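Local coordinates for nisin biosynthesis protein nisC (Lactococcus lactis subsp. lactis, PDB 2G0D) that acts as the zinc-dependent cyclase of nisin biosynthesis, closing the thioether rings of this lantibiotic, at residues 62-67 with 90-95; 74-79 with 83-88; 145-150 with 156-161. All coordinates share one frame; numbering follows the deposited sequence.

Interaction 1 of 3, residues 62-67 with 90-95; sequences NYIEYI and LSILHL
L95 N donates to I92 O at 2.9 Å, and the side chains of both residues meet I64 on the facing helix. L95 lies three residues past I92, and both side chains face this same neighbour. No hydrogen bond crosses between 62-67 and 90-95. The contact is purely apolar.

I64 carries it from the side of helix 53-74. Its CA lies 8.4 Å from the CA of I92. Its CG1-CD1 arm is extended (chi2 163°), which carries CD1 toward I92 and L95. CD1 meets I92 CG2 at 3.7 Å. The same methyl, I64 CD1, touches L95 CD1 at 4.0 Å, so it serves both partners. Further back on the arm, I64 CG1 packs on I92 CG2 at 3.8 Å. The I64 side chain passes those of I92 and L95 at a slant.

I92 offers its short branch to this contact. Its CG1 is turned to near +60° (chi1 69°), which leaves CG2 facing the I64 arm.

Two polar pairs lie close by. S91 OG is hydrogen-bonded to I88 O. The ring of H94 meets S91 O edge-on and in plane, with H94 CE1 3.2 Å from that oxygen. L105 of helix 100-122 covers both I64 and I92, and Y102 of the same helix touches L95. Helix 100-122 thus completes the apolar cluster, and all three residues of the contact are buried.

The contact joins helix 53-74 to the 85-95 region within the alpha toroid of the LanC cyclases, whose helices form two layers.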
# COMPACT_ATOMS: atom_id res chain seq x y z
N ASN A 62 -19.05 6.02 -16.44
CA ASN A 62 -18.35 6.32 -17.68
C ASN A 62 -16.96 5.70 -17.68
O ASN A 62 -16.58 5.01 -18.63
CB ASN A 62 -18.23 7.84 -17.89
CG ASN A 62 -19.54 8.47 -18.33
OD1 ASN A 62 -20.48 7.76 -18.71
ND2 ASN A 62 -19.61 9.81 -18.26
N TYR A 63 -16.20 5.96 -16.61
CA TYR A 63 -14.82 5.51 -16.54
C TYR A 63 -14.76 3.98 -16.43
O TYR A 63 -13.84 3.36 -16.95
CB TYR A 63 -14.08 6.19 -15.37
CG TYR A 63 -14.03 7.71 -15.43
CD1 TYR A 63 -14.18 8.39 -16.65
CD2 TYR A 63 -13.82 8.46 -14.28
CE1 TYR A 63 -14.12 9.79 -16.71
CE2 TYR A 63 -13.74 9.84 -14.33
CZ TYR A 63 -13.89 10.50 -15.55
OH TYR A 63 -13.83 11.88 -15.59
N ILE A 64 -15.75 3.39 -15.75
CA ILE A 64 -15.84 1.93 -15.65
C ILE A 64 -16.12 1.31 -17.03
O ILE A 64 -15.41 0.39 -17.46
CB ILE A 64 -16.89 1.47 -14.61
CG1 ILE A 64 -16.42 1.77 -13.18
CG2 ILE A 64 -17.15 -0.01 -14.74
CD1 ILE A 64 -17.52 1.72 -12.17
N GLU A 65 -17.15 1.80 -17.72
CA GLU A 65 -17.42 1.30 -19.06
C GLU A 65 -16.20 1.49 -19.96
O GLU A 65 -15.83 0.58 -20.72
CB GLU A 65 -18.70 1.89 -19.66
CG GLU A 65 -20.00 1.22 -19.14
CD GLU A 65 -19.98 -0.33 -19.18
OE1 GLU A 65 -20.24 -0.93 -20.27
OE2 GLU A 65 -19.74 -0.95 -18.10
N TYR A 66 -15.54 2.64 -19.84
CA TYR A 66 -14.30 2.88 -20.58
C TYR A 66 -13.23 1.85 -20.21
O TYR A 66 -12.48 1.42 -21.07
CB TYR A 66 -13.80 4.29 -20.34
CG TYR A 66 -12.52 4.64 -21.05
CD1 TYR A 66 -12.54 5.17 -22.34
CD2 TYR A 66 -11.28 4.45 -20.43
CE1 TYR A 66 -11.36 5.50 -23.00
CE2 TYR A 66 -10.09 4.79 -21.06
CZ TYR A 66 -10.14 5.32 -22.36
OH TYR A 66 -8.98 5.67 -23.03
N ILE A 67 -13.15 1.48 -18.93
CA ILE A 67 -12.20 0.44 -18.51
C ILE A 67 -12.51 -0.94 -19.10
O ILE A 67 -11.60 -1.58 -19.65
CB ILE A 67 -12.05 0.34 -16.96
CG1 ILE A 67 -11.24 1.53 -16.39
CG2 ILE A 67 -11.38 -0.97 -16.58
CD1 ILE A 67 -11.26 1.60 -14.88
N LEU A 90 -10.36 -3.37 -6.68
CA LEU A 90 -10.48 -2.56 -5.47
C LEU A 90 -11.27 -1.28 -5.72
O LEU A 90 -12.12 -0.89 -4.88
CB LEU A 90 -9.09 -2.19 -4.88
CG LEU A 90 -9.10 -1.46 -3.51
CD1 LEU A 90 -9.56 -2.40 -2.43
CD2 LEU A 90 -7.75 -0.90 -3.21
N SER A 91 -11.00 -0.62 -6.86
CA SER A 91 -11.61 0.68 -7.15
C SER A 91 -13.16 0.62 -7.30
O SER A 91 -13.86 1.65 -7.10
CB SER A 91 -10.95 1.34 -8.35
OG SER A 91 -11.32 0.75 -9.60
N ILE A 92 -13.70 -0.58 -7.60
CA ILE A 92 -15.16 -0.73 -7.76
C ILE A 92 -15.80 -1.70 -6.76
O ILE A 92 -17.00 -1.95 -6.79
CB ILE A 92 -15.55 -1.15 -9.21
CG1 ILE A 92 -15.08 -2.59 -9.50
CG2 ILE A 92 -14.98 -0.17 -10.25
CD1 ILE A 92 -15.44 -3.09 -10.90
N LEU A 93 -15.00 -2.26 -5.87
CA LEU A 93 -15.48 -3.31 -4.94
C LEU A 93 -16.76 -2.91 -4.17
O LEU A 93 -17.68 -3.72 -4.05
CB LEU A 93 -14.36 -3.74 -3.97
CG LEU A 93 -14.73 -4.86 -2.99
CD1 LEU A 93 -15.17 -6.13 -3.72
CD2 LEU A 93 -13.59 -5.15 -2.07
N HIS A 94 -16.83 -1.66 -3.69
CA HIS A 94 -18.01 -1.14 -2.94
C HIS A 94 -19.32 -1.12 -3.74
O HIS A 94 -20.40 -0.99 -3.18
CB HIS A 94 -17.74 0.27 -2.46
CG HIS A 94 -17.53 1.23 -3.58
ND1 HIS A 94 -16.37 1.25 -4.32
CD2 HIS A 94 -18.34 2.18 -4.11
CE1 HIS A 94 -16.47 2.18 -5.25
NE2 HIS A 94 -17.65 2.75 -5.15
N LEU A 95 -19.21 -1.29 -5.06
CA LEU A 95 -20.37 -1.27 -5.94
C LEU A 95 -20.92 -2.67 -6.25
O LEU A 95 -21.94 -2.79 -6.92
CB LEU A 95 -19.99 -0.57 -7.23
CG LEU A 95 -19.70 0.95 -7.17
CD1 LEU A 95 -19.05 1.44 -8.46
CD2 LEU A 95 -20.98 1.73 -6.90

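Interaction 2 of 3, residues 74-79 with 83-88; sequences YGLLTG and SGAAGI
The carbonyl groups of T78 and G79 are the flat groups here, and A85 and A86 approach them differently. A85 N lies 3.0 Å from T78 O and only 17° from the carbonyl plane. A86 N lies 3.2 Å from G79 O but stands above the plane, 63° out of it, so no lone pair is addressed directly. Both are hydrogen bonds. G84 CA makes a further CA-H...O contact with T78 O at 3.0 Å. A86 CB also comes within 3.3 Å of G79 O.

G84 has no side chain on the face that turns to T78 and G79, and this permits the close approach of the two backbones. It occupies the N-cap position of helix 85-92. The amides of A85 and A86 belong to the first turn of that helix, which has no carbonyls of its own to offer them. The preceding loop supplies two. The sequence from G84 to G87 is consistent with the Gly-X-X-Gly pattern found at inner helices of the LanC alpha toroid.

T78 turns its two branches to different tasks. Its OG1 is anti to the backbone N (chi1 -174°) and bonds to S80 N in the connecting loop. That rotation puts T78 CG2 3.6 Å from G84 CA. S83 CB touches the same methyl, while S83 OG is hydrogen-bonded to E138.

L76 forms the apolar part. Its CD1 packs on A85 CB at 3.5 Å. Its CD2 reaches I88 CD1 at 4.2 Å, and the two side chains lie alongside, pointing opposite ways. L71 and I67 of helix 53-74 extend this patch beyond L76 and I88. A85 also packs on L109, Y112 and I113 of helix 100-122.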
# COMPACT_ATOMS: atom_id res chain seq x y z
N TYR A 74 -7.66 -5.32 -25.10
CA TYR A 74 -6.22 -5.49 -24.89
C TYR A 74 -5.85 -6.54 -23.87
O TYR A 74 -4.71 -7.02 -23.84
CB TYR A 74 -5.55 -4.16 -24.54
CG TYR A 74 -5.62 -3.13 -25.65
CD1 TYR A 74 -4.76 -3.20 -26.74
CD2 TYR A 74 -6.56 -2.09 -25.61
CE1 TYR A 74 -4.82 -2.26 -27.77
CE2 TYR A 74 -6.63 -1.15 -26.63
CZ TYR A 74 -5.75 -1.24 -27.71
OH TYR A 74 -5.81 -0.30 -28.73
N GLY A 75 -6.80 -6.91 -23.03
CA GLY A 75 -6.53 -7.81 -21.91
C GLY A 75 -5.74 -7.12 -20.81
O GLY A 75 -5.55 -5.89 -20.82
N LEU A 76 -5.28 -7.91 -19.86
CA LEU A 76 -4.36 -7.43 -18.84
C LEU A 76 -3.12 -8.26 -18.92
O LEU A 76 -3.17 -9.44 -19.30
CB LEU A 76 -4.94 -7.60 -17.45
CG LEU A 76 -5.90 -6.55 -16.93
CD1 LEU A 76 -6.65 -7.12 -15.77
CD2 LEU A 76 -5.15 -5.29 -16.51
N LEU A 77 -2.00 -7.67 -18.55
CA LEU A 77 -0.79 -8.45 -18.39
C LEU A 77 -0.47 -8.74 -16.91
O LEU A 77 0.41 -9.54 -16.61
CB LEU A 77 0.39 -7.79 -19.11
CG LEU A 77 0.27 -7.74 -20.65
CD1 LEU A 77 1.45 -6.98 -21.27
CD2 LEU A 77 0.13 -9.14 -21.28
N THR A 78 -1.22 -8.11 -15.99
CA THR A 78 -0.92 -8.27 -14.56
C THR A 78 -2.12 -8.23 -13.60
O THR A 78 -3.07 -7.49 -13.81
CB THR A 78 0.20 -7.30 -14.10
OG1 THR A 78 0.55 -7.58 -12.74
CG2 THR A 78 -0.25 -5.85 -14.22
N GLY A 79 -2.06 -9.05 -12.56
CA GLY A 79 -3.10 -9.05 -11.55
C GLY A 79 -2.80 -8.10 -10.39
O GLY A 79 -3.49 -8.10 -9.41
N SER A 83 -0.89 -1.84 -10.62
CA SER A 83 -0.92 -1.78 -12.10
C SER A 83 -1.93 -2.72 -12.74
O SER A 83 -2.21 -2.59 -13.93
CB SER A 83 0.45 -2.09 -12.71
OG SER A 83 1.41 -1.21 -12.21
N GLY A 84 -2.46 -3.68 -11.99
CA GLY A 84 -3.24 -4.74 -12.61
C GLY A 84 -4.67 -4.89 -12.15
O GLY A 84 -5.29 -3.93 -11.68
N ALA A 85 -5.19 -6.11 -12.27
CA ALA A 85 -6.59 -6.40 -11.96
C ALA A 85 -7.03 -6.12 -10.53
O ALA A 85 -8.17 -5.69 -10.32
CB ALA A 85 -6.95 -7.86 -12.36
N ALA A 86 -6.16 -6.36 -9.54
CA ALA A 86 -6.54 -6.14 -8.12
C ALA A 86 -6.81 -4.65 -7.82
O ALA A 86 -7.74 -4.33 -7.06
CB ALA A 86 -5.52 -6.74 -7.14
N GLY A 87 -6.04 -3.75 -8.43
CA GLY A 87 -6.31 -2.29 -8.28
C GLY A 87 -7.62 -1.86 -8.94
O GLY A 87 -8.36 -1.04 -8.39
N ILE A 88 -7.91 -2.41 -10.11
CA ILE A 88 -9.17 -2.12 -10.79
C ILE A 88 -10.34 -2.66 -9.98
O ILE A 88 -11.34 -1.94 -9.77
CB ILE A 88 -9.20 -2.70 -12.23
CG1 ILE A 88 -8.04 -2.13 -13.07
CG2 ILE A 88 -10.55 -2.41 -12.88
CD1 ILE A 88 -7.82 -2.83 -14.43

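Interaction 3 of 3, residues 145-150 with 156-161; sequences SYLLLI and DDLKIL
L147 and K159 mark the closest backbone approach, with their CA atoms 7.3 Å apart. The two segments run in roughly opposite directions. After the helical residues 145-147, a type I beta turn runs from L147 to I150, in which I150 N donates to L147 O at 2.9 Å. Segment 156-161 is regular helix and presents K159 to that turn.

K159 is the polar link. Its CG is anti to the carbonyl carbon (chi1 -80°), and the chain is fully extended beyond it. The ammonium group is thereby carried across to the turn. K159 NZ donates to I150 O at 2.6 Å, nearly along the C=O axis (164° at the oxygen). A water takes a second N-H of K159 NZ at 2.8 Å and passes a hydrogen bond on to L148 O. One lysine thus serves two carbonyls of the turn, one directly and one through water. The carbonyls gathered near NZ would probably favour its positive charge.

The methylenes of K159 are packed as well. K159 CE lies 3.2 Å from L147 O, and K159 CD rests on L148 CD2 at 3.9 Å. L148 continues onto Y217 and A218 of helix 208-221. Y223 also touches K159, and its OH is hydrogen-bonded to D156 OD1.

On another side of the contact, L147 CD1 meets L158 CD2 at 3.6 Å. These two leucines cross at about a right angle. L158 also packs on E114 and V117 of helix 100-122.

A short connection between two opposed helices, closed by leucines and by a lysine over this turn, is consistent with a helical hairpin, as in the paired helices of the alpha toroid.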
# COMPACT_ATOMS: atom_id res chain seq x y z
N SER A 145 -3.85 -8.19 -0.14
CA SER A 145 -4.54 -7.09 0.57
C SER A 145 -5.98 -6.96 0.06
O SER A 145 -6.93 -6.92 0.86
CB SER A 145 -3.81 -5.77 0.38
OG SER A 145 -4.37 -4.78 1.23
N TYR A 146 -6.11 -6.89 -1.27
CA TYR A 146 -7.40 -6.90 -1.94
C TYR A 146 -8.17 -8.20 -1.69
O TYR A 146 -9.35 -8.15 -1.31
CB TYR A 146 -7.29 -6.66 -3.46
CG TYR A 146 -8.58 -7.01 -4.18
CD1 TYR A 146 -9.70 -6.18 -4.11
CD2 TYR A 146 -8.69 -8.20 -4.90
CE1 TYR A 146 -10.91 -6.53 -4.73
CE2 TYR A 146 -9.90 -8.57 -5.53
CZ TYR A 146 -11.01 -7.73 -5.43
OH TYR A 146 -12.19 -8.09 -6.06
N LEU A 147 -7.52 -9.35 -1.91
CA LEU A 147 -8.21 -10.66 -1.76
C LEU A 147 -8.87 -10.84 -0.41
O LEU A 147 -9.98 -11.35 -0.35
CB LEU A 147 -7.28 -11.85 -2.08
CG LEU A 147 -6.83 -11.95 -3.56
CD1 LEU A 147 -5.72 -13.01 -3.71
CD2 LEU A 147 -8.00 -12.24 -4.50
N LEU A 148 -8.20 -10.37 0.67
CA LEU A 148 -8.70 -10.53 2.04
C LEU A 148 -9.99 -9.76 2.38
O LEU A 148 -10.61 -10.01 3.43
CB LEU A 148 -7.59 -10.22 3.06
CG LEU A 148 -6.47 -11.27 3.09
CD1 LEU A 148 -5.25 -10.70 3.81
CD2 LEU A 148 -6.92 -12.60 3.73
N LEU A 149 -10.40 -8.87 1.49
CA LEU A 149 -11.71 -8.22 1.57
C LEU A 149 -12.85 -9.09 1.02
O LEU A 149 -14.00 -8.75 1.22
CB LEU A 149 -11.68 -6.91 0.78
CG LEU A 149 -10.82 -5.76 1.33
CD1 LEU A 149 -10.82 -4.63 0.30
CD2 LEU A 149 -11.34 -5.27 2.72
N ILE A 150 -12.52 -10.15 0.28
CA ILE A 150 -13.56 -11.03 -0.23
C ILE A 150 -13.83 -12.14 0.79
O ILE A 150 -12.93 -12.91 1.12
CB ILE A 150 -13.18 -11.67 -1.60
CG1 ILE A 150 -12.70 -10.61 -2.61
CG2 ILE A 150 -14.34 -12.46 -2.18
CD1 ILE A 150 -12.04 -11.23 -3.84
N ASP A 156 -10.29 -19.30 -0.37
CA ASP A 156 -9.55 -19.74 0.80
C ASP A 156 -8.27 -20.42 0.38
O ASP A 156 -7.19 -20.16 0.94
CB ASP A 156 -10.41 -20.67 1.67
CG ASP A 156 -11.45 -19.88 2.51
OD1 ASP A 156 -11.46 -18.62 2.48
OD2 ASP A 156 -12.26 -20.52 3.20
N ASP A 157 -8.37 -21.27 -0.64
CA ASP A 157 -7.21 -22.00 -1.12
C ASP A 157 -6.15 -21.06 -1.69
O ASP A 157 -4.99 -21.18 -1.32
CB ASP A 157 -7.61 -23.10 -2.13
CG ASP A 157 -8.33 -24.25 -1.46
OD1 ASP A 157 -7.96 -24.63 -0.33
OD2 ASP A 157 -9.28 -24.80 -2.07
N LEU A 158 -6.56 -20.12 -2.55
CA LEU A 158 -5.70 -19.09 -3.09
C LEU A 158 -5.00 -18.27 -1.98
O LEU A 158 -3.78 -18.02 -2.06
CB LEU A 158 -6.54 -18.15 -4.00
CG LEU A 158 -5.93 -16.83 -4.53
CD1 LEU A 158 -4.68 -17.08 -5.40
CD2 LEU A 158 -6.95 -16.00 -5.30
N LYS A 159 -5.76 -17.87 -0.97
CA LYS A 159 -5.24 -17.07 0.15
C LYS A 159 -4.13 -17.81 0.87
O LYS A 159 -3.06 -17.25 1.11
CB LYS A 159 -6.35 -16.70 1.11
CG LYS A 159 -7.19 -15.50 0.61
CD LYS A 159 -8.47 -15.32 1.46
CE LYS A 159 -9.33 -14.23 0.84
NZ LYS A 159 -10.57 -14.00 1.60
N ILE A 160 -4.37 -19.09 1.14
CA ILE A 160 -3.44 -19.95 1.84
C ILE A 160 -2.18 -20.22 1.00
O ILE A 160 -1.06 -20.23 1.53
CB ILE A 160 -4.17 -21.24 2.30
CG1 ILE A 160 -4.99 -20.90 3.56
CG2 ILE A 160 -3.22 -22.41 2.54
CD1 ILE A 160 -6.29 -21.72 3.65
N LEU A 161 -2.38 -20.41 -0.30
CA LEU A 161 -1.30 -20.58 -1.27
C LEU A 161 -0.35 -19.38 -1.25
O LEU A 161 0.87 -19.56 -1.21
CB LEU A 161 -1.85 -20.80 -2.69
CG LEU A 161 -0.82 -21.08 -3.80
CD1 LEU A 161 -0.39 -22.56 -3.81
CD2 LEU A 161 -1.40 -20.67 -5.17
O HOH W 1 -10.67 -12.61 4.04

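From the N terminus, helix 53-74 comes first. Interaction 2 closes the short loop that follows it, joining 74-79 to the start of helix 85-92. Interaction 1 closes a wider loop, from 62-67 to the far end of that helix, so interaction 2 lies within its span. The two touch through I67 and I88. Interaction 3 comes later and in series, closing the short link between helices 140-147 and 156-168. No loops cross. Interaction 3 still meets the others in space: Y146 and L149 pack on L90 and L93, and Y146 approaches A86. Helix 100-122 touches all three contacts and so links them.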